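Local coordinates for cupin type-2 domain-containing protein (PDB 2O8Q) that is of unknown function but has a cupin-like fold and binds a nickel ion in a site of the kind seen in metal-binding cupins, at the nickel (II) ion site, the interface of chains A and B and the interface of chains A and C. Residues are numbered along the deposited sequence; one frame, centred on the assembly and turned at random. Chains: chain A/B/C, Hypothetical protein.

Contact 1 lies within one subunit, whereas contacts 2, 3 and 4 join it to two neighbours in a deposited assembly of four copies. All distances here run between the centres of the C-alpha atoms of the contacts. Contacts 3 and 4 are parts of the same two-fold A–C interface, about 11 Å apart, and share C:Arg29 and C:Val45. Contact 2, on the two-fold A–B interface, is about 21 Å from contact 3 and 31 Å from contact 4, so one chain uses separate surfaces for its neighbours. Contact 1 is about 21 Å from contacts 2 and 3 and 27 Å from contact 4; the protein ligands seen at the nickel all come from chain A.

Contact 1: the nickel (II) ion site. Residues chain A 57, 59, 61, 95, 99, 101, 123. With NI (nickel (II) ion), chain D.
Nickel sits in the three-histidine metal site of a cupin, held by A:His59, A:His61 and A:His101 with three waters completing a near-octahedral shell; the structure alone does not show nickel to be the natural metal. From its CB, A:His59 carries its ring with CG in the crowded position between the backbone N and the carbonyl carbon (chi1 64°). Beyond CG, ND1 gives its N-H to the carbonyl O of A:Thr57 at 2.8 Å, an almost straight bond (176° at H) lying in the ring plane. CD2 and CE1 flank NE2, which binds NI at 2.1 Å. A:His101 repeats this crowded first torsion, and its NE2 meets NI at 2.1 Å. Its ND1 approaches A:Val99 O from above the carbonyl plane. A:His61 differs: CG is anti to the carbonyl carbon, NE2 reaches NI at 2.1 Å, and ND1 donates to the hydroxyl OG1 of A:Thr123 in a more bent bond (144° at H). These second-shell acceptors fix the rotation of each imidazole and leave NE2 to the metal; they may also make the rings better donors. The amide oxygen OE1 of A:Gln95 stands over one face of the A:His101 ring, toward its rim, and lies 3.4 Å from water 1, a weak contact.

Contact 2: the interface of chains A and B. Residues chain A 37-40, 117; chain B 2, 4, 64-65, 97.
Apolar packing carries this patch of the two-fold interface between chains A and B, an interface of the deposited assembly that may reflect an oligomer, where the turn after helix 33-37 of chain A meets the N-terminal segment and two loops of chain B. A:Met40, a selenomethionine, lies at its middle with CG anti to its carbonyl carbon (chi1 -57°) and the chain bent at chi3. Its CG meets the methyl CD1 of B:Leu4 at 3.8 Å, the two side chains crossing at about a right angle. The same CG lies 3.9 Å from ring carbon CG of B:Pro97, which crosses it obliquely. B:Pro97 also lays CB, CG and CD against the carbonyl O of A:Gly38, CG nearest at 3.6 Å. B:Leu4 reaches the glycine too, its CG 4.1 Å from A:Gly38 CA.

Polar links are indirect. Water 4 bridges the chains, 2.7 Å from A:Gly38 O and 2.9 Å from the backbone N of B:Leu4, so the carbonyl that B:Pro97 packs against is also solvated. Within chain A, a hydrogen bond ties the turn to the loop at A:Ser117. There CB carries the hydroxyl anti to the backbone N (chi1 175°), and OG donates to A:Met40 O at 2.7 Å, nearly along the C=O axis.

Contact 3: the interface of chains A and C. Residues chain A 69, 71, 113, 115; chain C 29, 45, 69, 71, 113, 115.
Strands 66-72 and 111-116 of the cupin sheet face their counterparts across the A–C two-fold, their side chains interleaving into an apolar core. Along the axis like meets like. CD2 of A:Leu71 touches CD2 of C:Leu71 at 3.4 Å, a tight methyl contact between side chains crossing at about a right angle. A:Leu113 and C:Leu113 meet tip to tip through their CD2 methyls at 3.8 Å. CD1 of A:Ile115 stands 4.0 Å from CD1 of C:Ile115. Each tyrosine threads between leucines of the other chain. A:Tyr69, with CG anti to its backbone N (chi1 -170°), runs antiparallel alongside C:Leu113, its CG 3.8 Å from CD2 of that leucine. Farther out its CE1 meets CD2 of C:Leu71 at 3.8 Å, tip to tip, while CE2 lies 3.7 Å from CG2 of C:Val45, whose side chain crosses at about a right angle. The phenol OH ends at the guanidinium edge of C:Arg29, hydrogen-bonded to NH2 at 3.1 Å, with ring and guanidinium planes 35° apart. C:Tyr69 makes the matching leucine contacts on chain A. In the deposited assembly this interlocking joins the two sheets, and it may stabilise an A–C dimer, with a polar bond at the tyrosine tip.

Contact 4: the interface of chains A and C. Residues chain A 10-12, 15-18, 90; chain C 28-29, 45, 47, 111.
The ring of A:Phe18 is sandwiched between two arginines of chain C. Over one face, toward the rim, the guanidinium of C:Arg47 stacks at 15° to the ring, its CZ 3.8 Å from the ring centroid in a cation-pi contact. Over the centre of the opposite face lies CB of C:Arg29, 3.6 Å from the centroid. C:Arg47, CG anti to its backbone N and bent at chi3 (67°), also turns its NH1 to the carbonyl O of A:Gly15 at 3.2 Å, along a lone pair; a weaker bond comes from NH2. C:Arg29 runs past A:Phe18 and bends at chi3 (75°), leaving its guanidinium steeply turned from the ring. Its NH2 donates to a lone pair of A:Gly90 O at 3.0 Å, and CA of A:Glu11 rests over the face of the C:Arg29 guanidinium. NH1 binds water 5 at 2.8 Å and water 6 at 3.0 Å; these lead on to A:Gly90 O and A:His10 O. Farther out, the carboxylate of A:Glu11 points tip to tip at that of C:Glu111, OE2 to OE2 3.9 Å, a proximity that the nearby arginines may ease. In the deposited assembly, loop segments 10-12 and 15-18, with A:Gly90 between strands 83-88 and 92-94, thus clasp the partner's strands 26-30 and 42-48, the start of 111-116 alongside.

Contact 1: the nickel (II) ion site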
loop_
_atom_site.group_PDB
_atom_site.type_symbol
_atom_site.label_atom_id
_atom_site.label_comp_id
_atom_site.label_asym_id
_atom_site.label_seq_id
_atom_site.Cartn_x
_atom_site.Cartn_y
_atom_site.Cartn_z
ATOM N N THR A 57 27.257 -5.570 -3.409
ATOM C CA THR A 57 27.015 -6.147 -2.104
ATOM C C THR A 57 25.571 -6.647 -2.020
ATOM O O THR A 57 24.666 -5.856 -2.269
ATOM C CB THR A 57 27.232 -5.048 -1.062
ATOM O OG1 THR A 57 28.555 -4.515 -1.265
ATOM C CG2 THR A 57 27.143 -5.611 0.300
ATOM N N HIS A 59 22.144 -7.352 -0.569
ATOM C CA HIS A 59 21.444 -6.590 0.446
ATOM C C HIS A 59 19.938 -6.756 0.248
ATOM O O HIS A 59 19.480 -7.340 -0.735
ATOM C CB HIS A 59 21.827 -5.088 0.388
ATOM C CG HIS A 59 21.421 -4.410 -0.881
ATOM N ND1 HIS A 59 22.216 -4.435 -2.011
ATOM C CD2 HIS A 59 20.319 -3.700 -1.210
ATOM C CE1 HIS A 59 21.618 -3.749 -2.971
ATOM N NE2 HIS A 59 20.466 -3.289 -2.516
ATOM N N HIS A 61 16.064 -4.468 1.259
ATOM C CA HIS A 61 15.401 -3.241 1.706
ATOM C C HIS A 61 14.117 -3.569 2.438
ATOM O O HIS A 61 13.398 -4.476 2.027
ATOM C CB HIS A 61 15.084 -2.319 0.536
ATOM C CG HIS A 61 16.255 -2.064 -0.356
ATOM N ND1 HIS A 61 17.354 -1.334 0.041
ATOM C CD2 HIS A 61 16.478 -2.451 -1.628
ATOM C CE1 HIS A 61 18.236 -1.314 -0.956
ATOM N NE2 HIS A 61 17.733 -1.995 -1.979
ATOM N N GLN A 95 10.733 -5.651 -7.465
ATOM C CA GLN A 95 11.520 -6.305 -6.446
ATOM C C GLN A 95 10.601 -6.612 -5.267
ATOM O O GLN A 95 10.179 -5.724 -4.556
ATOM C CB GLN A 95 12.654 -5.454 -5.974
ATOM C CG GLN A 95 13.622 -5.153 -7.093
ATOM C CD GLN A 95 14.947 -4.528 -6.627
ATOM O OE1 GLN A 95 15.109 -4.067 -5.437
ATOM N NE2 GLN A 95 15.924 -4.514 -7.539
ATOM N N VAL A 99 13.569 -8.759 -0.985
ATOM C CA VAL A 99 14.291 -9.702 -1.823
ATOM C C VAL A 99 15.799 -9.456 -1.714
ATOM O O VAL A 99 16.221 -8.285 -1.692
ATOM C CB VAL A 99 13.821 -9.662 -3.312
ATOM C CG1 VAL A 99 14.177 -8.409 -4.005
ATOM C CG2 VAL A 99 14.402 -10.852 -4.110
ATOM N N HIS A 101 19.268 -9.046 -3.152
ATOM C CA HIS A 101 19.694 -8.617 -4.485
ATOM C C HIS A 101 20.948 -7.766 -4.420
ATOM O O HIS A 101 21.410 -7.359 -3.362
ATOM C CB HIS A 101 18.589 -7.849 -5.198
ATOM C CG HIS A 101 18.288 -6.545 -4.545
ATOM N ND1 HIS A 101 17.658 -6.452 -3.320
ATOM C CD2 HIS A 101 18.609 -5.271 -4.899
ATOM C CE1 HIS A 101 17.614 -5.176 -2.961
ATOM N NE2 HIS A 101 18.164 -4.441 -3.907
ATOM N N THR A 123 18.077 -0.421 4.776
ATOM C CA THR A 123 18.829 -1.333 3.903
ATOM C C THR A 123 19.772 -2.136 4.772
ATOM O O THR A 123 20.437 -1.583 5.635
ATOM C CB THR A 123 19.595 -0.508 2.847
ATOM O OG1 THR A 123 18.658 0.200 2.006
ATOM C CG2 THR A 123 20.479 -1.427 1.985
HETATM NI NI NI D . 18.911 -2.449 -3.635
HETATM O O HOH W 1 17.335 -1.633 -4.804
HETATM O O HOH W 2 19.872 -0.530 -3.511
HETATM O O HOH W 3 20.040 -2.638 -5.455
#

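Contact 2: the interface of chains A and B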
loop_
_atom_site.group_PDB
_atom_site.type_symbol
_atom_site.label_atom_id
_atom_site.label_comp_id
_atom_site.label_asym_id
_atom_site.label_seq_id
_atom_site.Cartn_x
_atom_site.Cartn_y
_atom_site.Cartn_z
ATOM N N THR A 37 2.694 12.240 0.441
ATOM C CA THR A 37 2.052 11.115 1.084
ATOM C C THR A 37 2.510 10.921 2.523
ATOM O O THR A 37 2.212 9.902 3.146
ATOM C CB THR A 37 2.346 9.798 0.306
ATOM O OG1 THR A 37 3.706 9.469 0.338
ATOM C CG2 THR A 37 1.889 9.872 -1.175
ATOM N N GLY A 38 3.227 11.896 3.080
ATOM C CA GLY A 38 3.690 11.752 4.439
ATOM C C GLY A 38 4.621 10.557 4.595
ATOM O O GLY A 38 4.724 9.949 5.687
ATOM N N GLY A 39 5.355 10.190 3.551
ATOM C CA GLY A 39 6.256 9.045 3.649
ATOM C C GLY A 39 5.680 7.670 3.357
ATOM O O GLY A 39 6.420 6.658 3.411
HETATM N N MSE A 40 4.391 7.626 3.022
HETATM C CA MSE A 40 3.760 6.316 2.742
HETATM C C MSE A 40 4.330 5.706 1.461
HETATM O O MSE A 40 4.343 4.478 1.325
HETATM C CB MSE A 40 2.241 6.441 2.623
HETATM C CG MSE A 40 1.503 7.018 3.774
HETATM SE SE MSE A 40 -0.461 6.682 3.574
HETATM C CE MSE A 40 -0.159 4.741 3.664
ATOM N N SER A 117 7.477 1.887 -1.397
ATOM C CA SER A 117 6.725 2.142 -0.159
ATOM C C SER A 117 7.426 1.331 0.932
ATOM O O SER A 117 7.732 0.159 0.723
ATOM C CB SER A 117 5.301 1.668 -0.278
ATOM O OG SER A 117 4.652 1.838 0.987
HETATM N N MSE B 2 6.224 17.166 5.098
HETATM C CA MSE B 2 4.907 16.561 5.469
HETATM C C MSE B 2 4.782 16.399 6.954
HETATM O O MSE B 2 5.546 16.991 7.753
HETATM C CB MSE B 2 4.838 15.128 4.926
HETATM C CG MSE B 2 3.437 14.591 4.502
HETATM SE SE MSE B 2 1.617 15.135 5.064
HETATM C CE MSE B 2 0.708 14.728 3.418
ATOM N N LEU B 4 1.848 12.957 8.173
ATOM C CA LEU B 4 0.524 12.560 8.600
ATOM C C LEU B 4 0.502 12.660 10.116
ATOM O O LEU B 4 1.558 12.713 10.773
ATOM C CB LEU B 4 0.202 11.144 8.182
ATOM C CG LEU B 4 0.397 10.866 6.690
ATOM C CD1 LEU B 4 0.050 9.399 6.424
ATOM C CD2 LEU B 4 -0.456 11.769 5.830
ATOM N N GLY B 64 5.173 1.871 6.017
ATOM C CA GLY B 64 4.260 2.714 5.367
ATOM C C GLY B 64 3.170 2.672 6.454
ATOM O O GLY B 64 3.275 3.265 7.527
ATOM N N PHE B 65 2.255 1.782 6.306
ATOM C CA PHE B 65 1.009 1.802 7.025
ATOM C C PHE B 65 1.172 1.104 8.342
ATOM O O PHE B 65 1.833 0.058 8.408
ATOM C CB PHE B 65 -0.058 1.052 6.185
ATOM C CG PHE B 65 -1.399 0.989 6.884
ATOM C CD1 PHE B 65 -2.140 2.108 6.997
ATOM C CD2 PHE B 65 -1.857 -0.193 7.431
ATOM C CE1 PHE B 65 -3.361 2.065 7.669
ATOM C CE2 PHE B 65 -3.063 -0.254 8.069
ATOM C CZ PHE B 65 -3.804 0.881 8.176
ATOM N N PRO B 97 3.980 6.906 9.037
ATOM C CA PRO B 97 5.247 6.326 8.669
ATOM C C PRO B 97 6.436 6.940 9.441
ATOM O O PRO B 97 6.628 8.135 9.431
ATOM C CB PRO B 97 5.334 6.617 7.165
ATOM C CG PRO B 97 3.943 6.604 6.732
ATOM C CD PRO B 97 3.180 7.258 7.839
HETATM O O HOH W 4 3.873 10.947 8.003
#

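Contact 3: the interface of chains A and C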
loop_
_atom_site.group_PDB
_atom_site.type_symbol
_atom_site.label_atom_id
_atom_site.label_comp_id
_atom_site.label_asym_id
_atom_site.label_seq_id
_atom_site.Cartn_x
_atom_site.Cartn_y
_atom_site.Cartn_z
ATOM N N TYR A 69 12.033 1.443 -13.154
ATOM C CA TYR A 69 11.789 1.599 -14.607
ATOM C C TYR A 69 12.958 2.367 -15.196
ATOM O O TYR A 69 13.194 3.479 -14.858
ATOM C CB TYR A 69 10.455 2.300 -14.892
ATOM C CG TYR A 69 10.052 2.279 -16.351
ATOM C CD1 TYR A 69 10.575 3.222 -17.216
ATOM C CD2 TYR A 69 9.233 1.289 -16.860
ATOM C CE1 TYR A 69 10.236 3.189 -18.557
ATOM C CE2 TYR A 69 8.882 1.263 -18.177
ATOM C CZ TYR A 69 9.388 2.202 -19.035
ATOM O OH TYR A 69 9.053 2.167 -20.385
ATOM N N LEU A 71 15.019 4.594 -17.576
ATOM C CA LEU A 71 14.700 5.708 -18.490
ATOM C C LEU A 71 15.788 5.908 -19.556
ATOM O O LEU A 71 15.524 6.410 -20.648
ATOM C CB LEU A 71 14.516 6.988 -17.662
ATOM C CG LEU A 71 13.393 6.941 -16.618
ATOM C CD1 LEU A 71 13.491 8.155 -15.680
ATOM C CD2 LEU A 71 12.023 6.837 -17.303
ATOM N N LEU A 113 13.871 5.371 -12.748
ATOM C CA LEU A 113 12.843 5.790 -11.809
ATOM C C LEU A 113 12.599 4.643 -10.823
ATOM O O LEU A 113 12.428 3.494 -11.199
ATOM C CB LEU A 113 11.554 6.073 -12.578
ATOM C CG LEU A 113 10.314 6.483 -11.781
ATOM C CD1 LEU A 113 10.473 7.860 -11.085
ATOM C CD2 LEU A 113 9.026 6.443 -12.706
ATOM N N ILE A 115 10.065 3.626 -7.593
ATOM C CA ILE A 115 8.824 3.849 -6.855
ATOM C C ILE A 115 8.838 2.850 -5.707
ATOM O O ILE A 115 9.006 1.665 -5.929
ATOM C CB ILE A 115 7.572 3.663 -7.719
ATOM C CG1 ILE A 115 7.708 4.395 -9.057
ATOM C CG2 ILE A 115 6.319 4.045 -6.890
ATOM C CD1 ILE A 115 8.216 3.536 -10.246
ATOM N N ARG C 29 1.251 -1.379 -22.360
ATOM C CA ARG C 29 2.294 -2.389 -22.240
ATOM C C ARG C 29 2.473 -2.662 -20.735
ATOM O O ARG C 29 2.794 -1.748 -19.946
ATOM C CB ARG C 29 3.598 -1.939 -22.862
ATOM C CG ARG C 29 4.706 -2.946 -22.746
ATOM C CD ARG C 29 5.899 -2.570 -23.569
ATOM N NE ARG C 29 6.698 -1.480 -22.976
ATOM C CZ ARG C 29 7.553 -1.652 -21.944
ATOM N NH1 ARG C 29 7.693 -2.847 -21.365
ATOM N NH2 ARG C 29 8.221 -0.600 -21.462
ATOM N N VAL C 45 2.857 0.964 -19.223
ATOM C CA VAL C 45 3.126 2.115 -20.076
ATOM C C VAL C 45 1.946 2.315 -21.039
ATOM O O VAL C 45 1.426 1.361 -21.598
ATOM C CB VAL C 45 4.441 1.926 -20.903
ATOM C CG1 VAL C 45 4.635 3.114 -21.846
ATOM C CG2 VAL C 45 5.619 1.787 -19.919
ATOM N N TYR C 69 4.346 9.184 -14.800
ATOM C CA TYR C 69 5.655 9.717 -15.203
ATOM C C TYR C 69 5.696 9.706 -16.737
ATOM O O TYR C 69 5.602 8.635 -17.375
ATOM C CB TYR C 69 6.808 8.858 -14.642
ATOM C CG TYR C 69 8.147 9.476 -14.793
ATOM C CD1 TYR C 69 8.847 9.367 -16.000
ATOM C CD2 TYR C 69 8.705 10.255 -13.803
ATOM C CE1 TYR C 69 10.072 9.976 -16.178
ATOM C CE2 TYR C 69 9.954 10.899 -13.989
ATOM C CZ TYR C 69 10.643 10.745 -15.176
ATOM O OH TYR C 69 11.856 11.379 -15.346
ATOM N N LEU C 71 7.088 9.722 -20.326
ATOM C CA LEU C 71 8.263 9.171 -20.980
ATOM C C LEU C 71 8.580 9.838 -22.338
ATOM O O LEU C 71 9.748 9.955 -22.764
ATOM C CB LEU C 71 8.046 7.664 -21.190
ATOM C CG LEU C 71 7.847 6.772 -19.958
ATOM C CD1 LEU C 71 7.415 5.374 -20.267
ATOM C CD2 LEU C 71 9.067 6.781 -19.019
ATOM N N LEU C 113 4.181 6.264 -18.074
ATOM C CA LEU C 113 4.133 5.172 -17.141
ATOM C C LEU C 113 3.119 5.500 -16.007
ATOM O O LEU C 113 3.190 6.587 -15.412
ATOM C CB LEU C 113 5.495 4.999 -16.514
ATOM C CG LEU C 113 5.633 3.861 -15.500
ATOM C CD1 LEU C 113 5.372 2.477 -16.056
ATOM C CD2 LEU C 113 7.011 3.961 -14.769
ATOM N N ILE C 115 1.688 3.965 -12.325
ATOM C CA ILE C 115 1.861 3.028 -11.227
ATOM C C ILE C 115 0.647 3.244 -10.333
ATOM O O ILE C 115 0.366 4.380 -9.969
ATOM C CB ILE C 115 3.143 3.290 -10.446
ATOM C CG1 ILE C 115 4.340 3.421 -11.414
ATOM C CG2 ILE C 115 3.345 2.103 -9.457
ATOM C CD1 ILE C 115 4.745 4.863 -11.803
#

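Contact 4: the interface of chains A and C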
loop_
_atom_site.group_PDB
_atom_site.type_symbol
_atom_site.label_atom_id
_atom_site.label_comp_id
_atom_site.label_asym_id
_atom_site.label_seq_id
_atom_site.Cartn_x
_atom_site.Cartn_y
_atom_site.Cartn_z
ATOM N N HIS A 10 10.893 -6.217 -20.468
ATOM C CA HIS A 10 11.749 -5.480 -21.396
ATOM C C HIS A 10 10.847 -4.877 -22.474
ATOM O O HIS A 10 9.813 -5.454 -22.806
ATOM C CB HIS A 10 12.780 -6.428 -22.036
ATOM C CG HIS A 10 13.674 -7.157 -21.057
ATOM N ND1 HIS A 10 14.742 -6.550 -20.405
ATOM C CD2 HIS A 10 13.657 -8.438 -20.615
ATOM C CE1 HIS A 10 15.327 -7.428 -19.606
ATOM N NE2 HIS A 10 14.704 -8.585 -19.735
ATOM N N GLU A 11 11.232 -3.728 -23.015
ATOM C CA GLU A 11 10.504 -3.100 -24.108
ATOM C C GLU A 11 10.907 -3.748 -25.447
ATOM O O GLU A 11 12.074 -3.684 -25.797
ATOM C CB GLU A 11 10.834 -1.622 -24.141
ATOM C CG GLU A 11 10.040 -0.879 -25.173
ATOM C CD GLU A 11 10.197 0.590 -25.044
ATOM O OE1 GLU A 11 11.101 1.071 -24.322
ATOM O OE2 GLU A 11 9.399 1.279 -25.690
ATOM N N PRO A 12 9.954 -4.353 -26.178
ATOM C CA PRO A 12 10.285 -4.821 -27.546
ATOM C C PRO A 12 10.719 -3.693 -28.490
ATOM O O PRO A 12 10.290 -2.525 -28.363
ATOM C CB PRO A 12 8.992 -5.477 -28.007
ATOM C CG PRO A 12 8.271 -5.830 -26.724
ATOM C CD PRO A 12 8.566 -4.681 -25.825
ATOM N N GLY A 15 8.900 -2.107 -31.152
ATOM C CA GLY A 15 7.789 -1.222 -30.747
ATOM C C GLY A 15 6.463 -1.930 -30.490
ATOM O O GLY A 15 5.451 -1.292 -30.162
ATOM N N SER A 16 6.475 -3.248 -30.632
ATOM C CA SER A 16 5.364 -4.086 -30.241
ATOM C C SER A 16 5.274 -4.188 -28.701
ATOM O O SER A 16 5.949 -3.449 -27.969
ATOM C CB SER A 16 5.565 -5.466 -30.853
ATOM O OG SER A 16 6.726 -6.080 -30.329
ATOM N N GLY A 17 4.440 -5.104 -28.219
ATOM C CA GLY A 17 4.226 -5.287 -26.789
ATOM C C GLY A 17 3.080 -4.483 -26.201
ATOM O O GLY A 17 2.825 -4.584 -25.011
ATOM N N PHE A 18 2.394 -3.676 -27.006
ATOM C CA PHE A 18 1.253 -2.919 -26.534
ATOM C C PHE A 18 -0.036 -3.573 -26.964
ATOM O O PHE A 18 -0.154 -4.107 -28.079
ATOM C CB PHE A 18 1.276 -1.487 -27.050
ATOM C CG PHE A 18 2.319 -0.636 -26.398
ATOM C CD1 PHE A 18 3.654 -0.755 -26.758
ATOM C CD2 PHE A 18 1.957 0.279 -25.433
ATOM C CE1 PHE A 18 4.617 0.052 -26.184
ATOM C CE2 PHE A 18 2.902 1.096 -24.837
ATOM C CZ PHE A 18 4.254 0.963 -25.212
ATOM N N GLY A 90 13.349 1.291 -20.907
ATOM C CA GLY A 90 12.054 0.654 -21.095
ATOM C C GLY A 90 11.924 -0.599 -20.268
ATOM O O GLY A 90 10.847 -1.136 -20.185
ATOM N N TYR C 28 -1.583 -0.265 -24.117
ATOM C CA TYR C 28 -0.921 -0.494 -22.826
ATOM C C TYR C 28 0.083 -1.621 -22.937
ATOM O O TYR C 28 -0.173 -2.666 -23.557
ATOM C CB TYR C 28 -1.926 -0.828 -21.698
ATOM C CG TYR C 28 -2.958 0.275 -21.447
ATOM C CD1 TYR C 28 -3.942 0.479 -22.398
ATOM C CD2 TYR C 28 -2.941 1.097 -20.325
ATOM C CE1 TYR C 28 -4.877 1.444 -22.294
ATOM C CE2 TYR C 28 -3.940 2.125 -20.199
ATOM C CZ TYR C 28 -4.886 2.263 -21.243
ATOM O OH TYR C 28 -5.919 3.194 -21.269
ATOM N N ARG C 29 1.251 -1.379 -22.360
ATOM C CA ARG C 29 2.294 -2.389 -22.240
ATOM C C ARG C 29 2.473 -2.662 -20.735
ATOM O O ARG C 29 2.794 -1.748 -19.946
ATOM C CB ARG C 29 3.598 -1.939 -22.862
ATOM C CG ARG C 29 4.706 -2.946 -22.746
ATOM C CD ARG C 29 5.899 -2.570 -23.569
ATOM N NE ARG C 29 6.698 -1.480 -22.976
ATOM C CZ ARG C 29 7.553 -1.652 -21.944
ATOM N NH1 ARG C 29 7.693 -2.847 -21.365
ATOM N NH2 ARG C 29 8.221 -0.600 -21.462
ATOM N N VAL C 45 2.857 0.964 -19.223
ATOM C CA VAL C 45 3.126 2.115 -20.076
ATOM C C VAL C 45 1.946 2.315 -21.039
ATOM O O VAL C 45 1.426 1.361 -21.598
ATOM C CB VAL C 45 4.441 1.926 -20.903
ATOM C CG1 VAL C 45 4.635 3.114 -21.846
ATOM C CG2 VAL C 45 5.619 1.787 -19.919
ATOM N N ARG C 47 0.373 4.351 -24.244
ATOM C CA ARG C 47 0.755 5.100 -25.422
ATOM C C ARG C 47 -0.495 5.582 -26.150
ATOM O O ARG C 47 -1.468 4.843 -26.294
ATOM C CB ARG C 47 1.598 4.216 -26.334
ATOM C CG ARG C 47 2.343 4.843 -27.449
ATOM C CD ARG C 47 3.339 3.799 -28.007
ATOM N NE ARG C 47 2.689 2.642 -28.664
ATOM C CZ ARG C 47 3.368 1.660 -29.283
ATOM N NH1 ARG C 47 4.692 1.664 -29.243
ATOM N NH2 ARG C 47 2.738 0.661 -29.889
ATOM N N GLU C 111 3.745 8.862 -24.378
ATOM C CA GLU C 111 4.010 7.615 -23.669
ATOM C C GLU C 111 4.169 7.988 -22.199
ATOM O O GLU C 111 4.968 8.871 -21.862
ATOM C CB GLU C 111 5.278 6.908 -24.206
ATOM C CG GLU C 111 5.505 5.492 -23.650
ATOM C CD GLU C 111 6.564 4.675 -24.417
ATOM O OE1 GLU C 111 6.501 4.686 -25.659
ATOM O OE2 GLU C 111 7.427 4.013 -23.760
HETATM O O HOH W 5 9.056 -2.808 -18.888
HETATM O O HOH W 6 6.751 -5.459 -22.436
#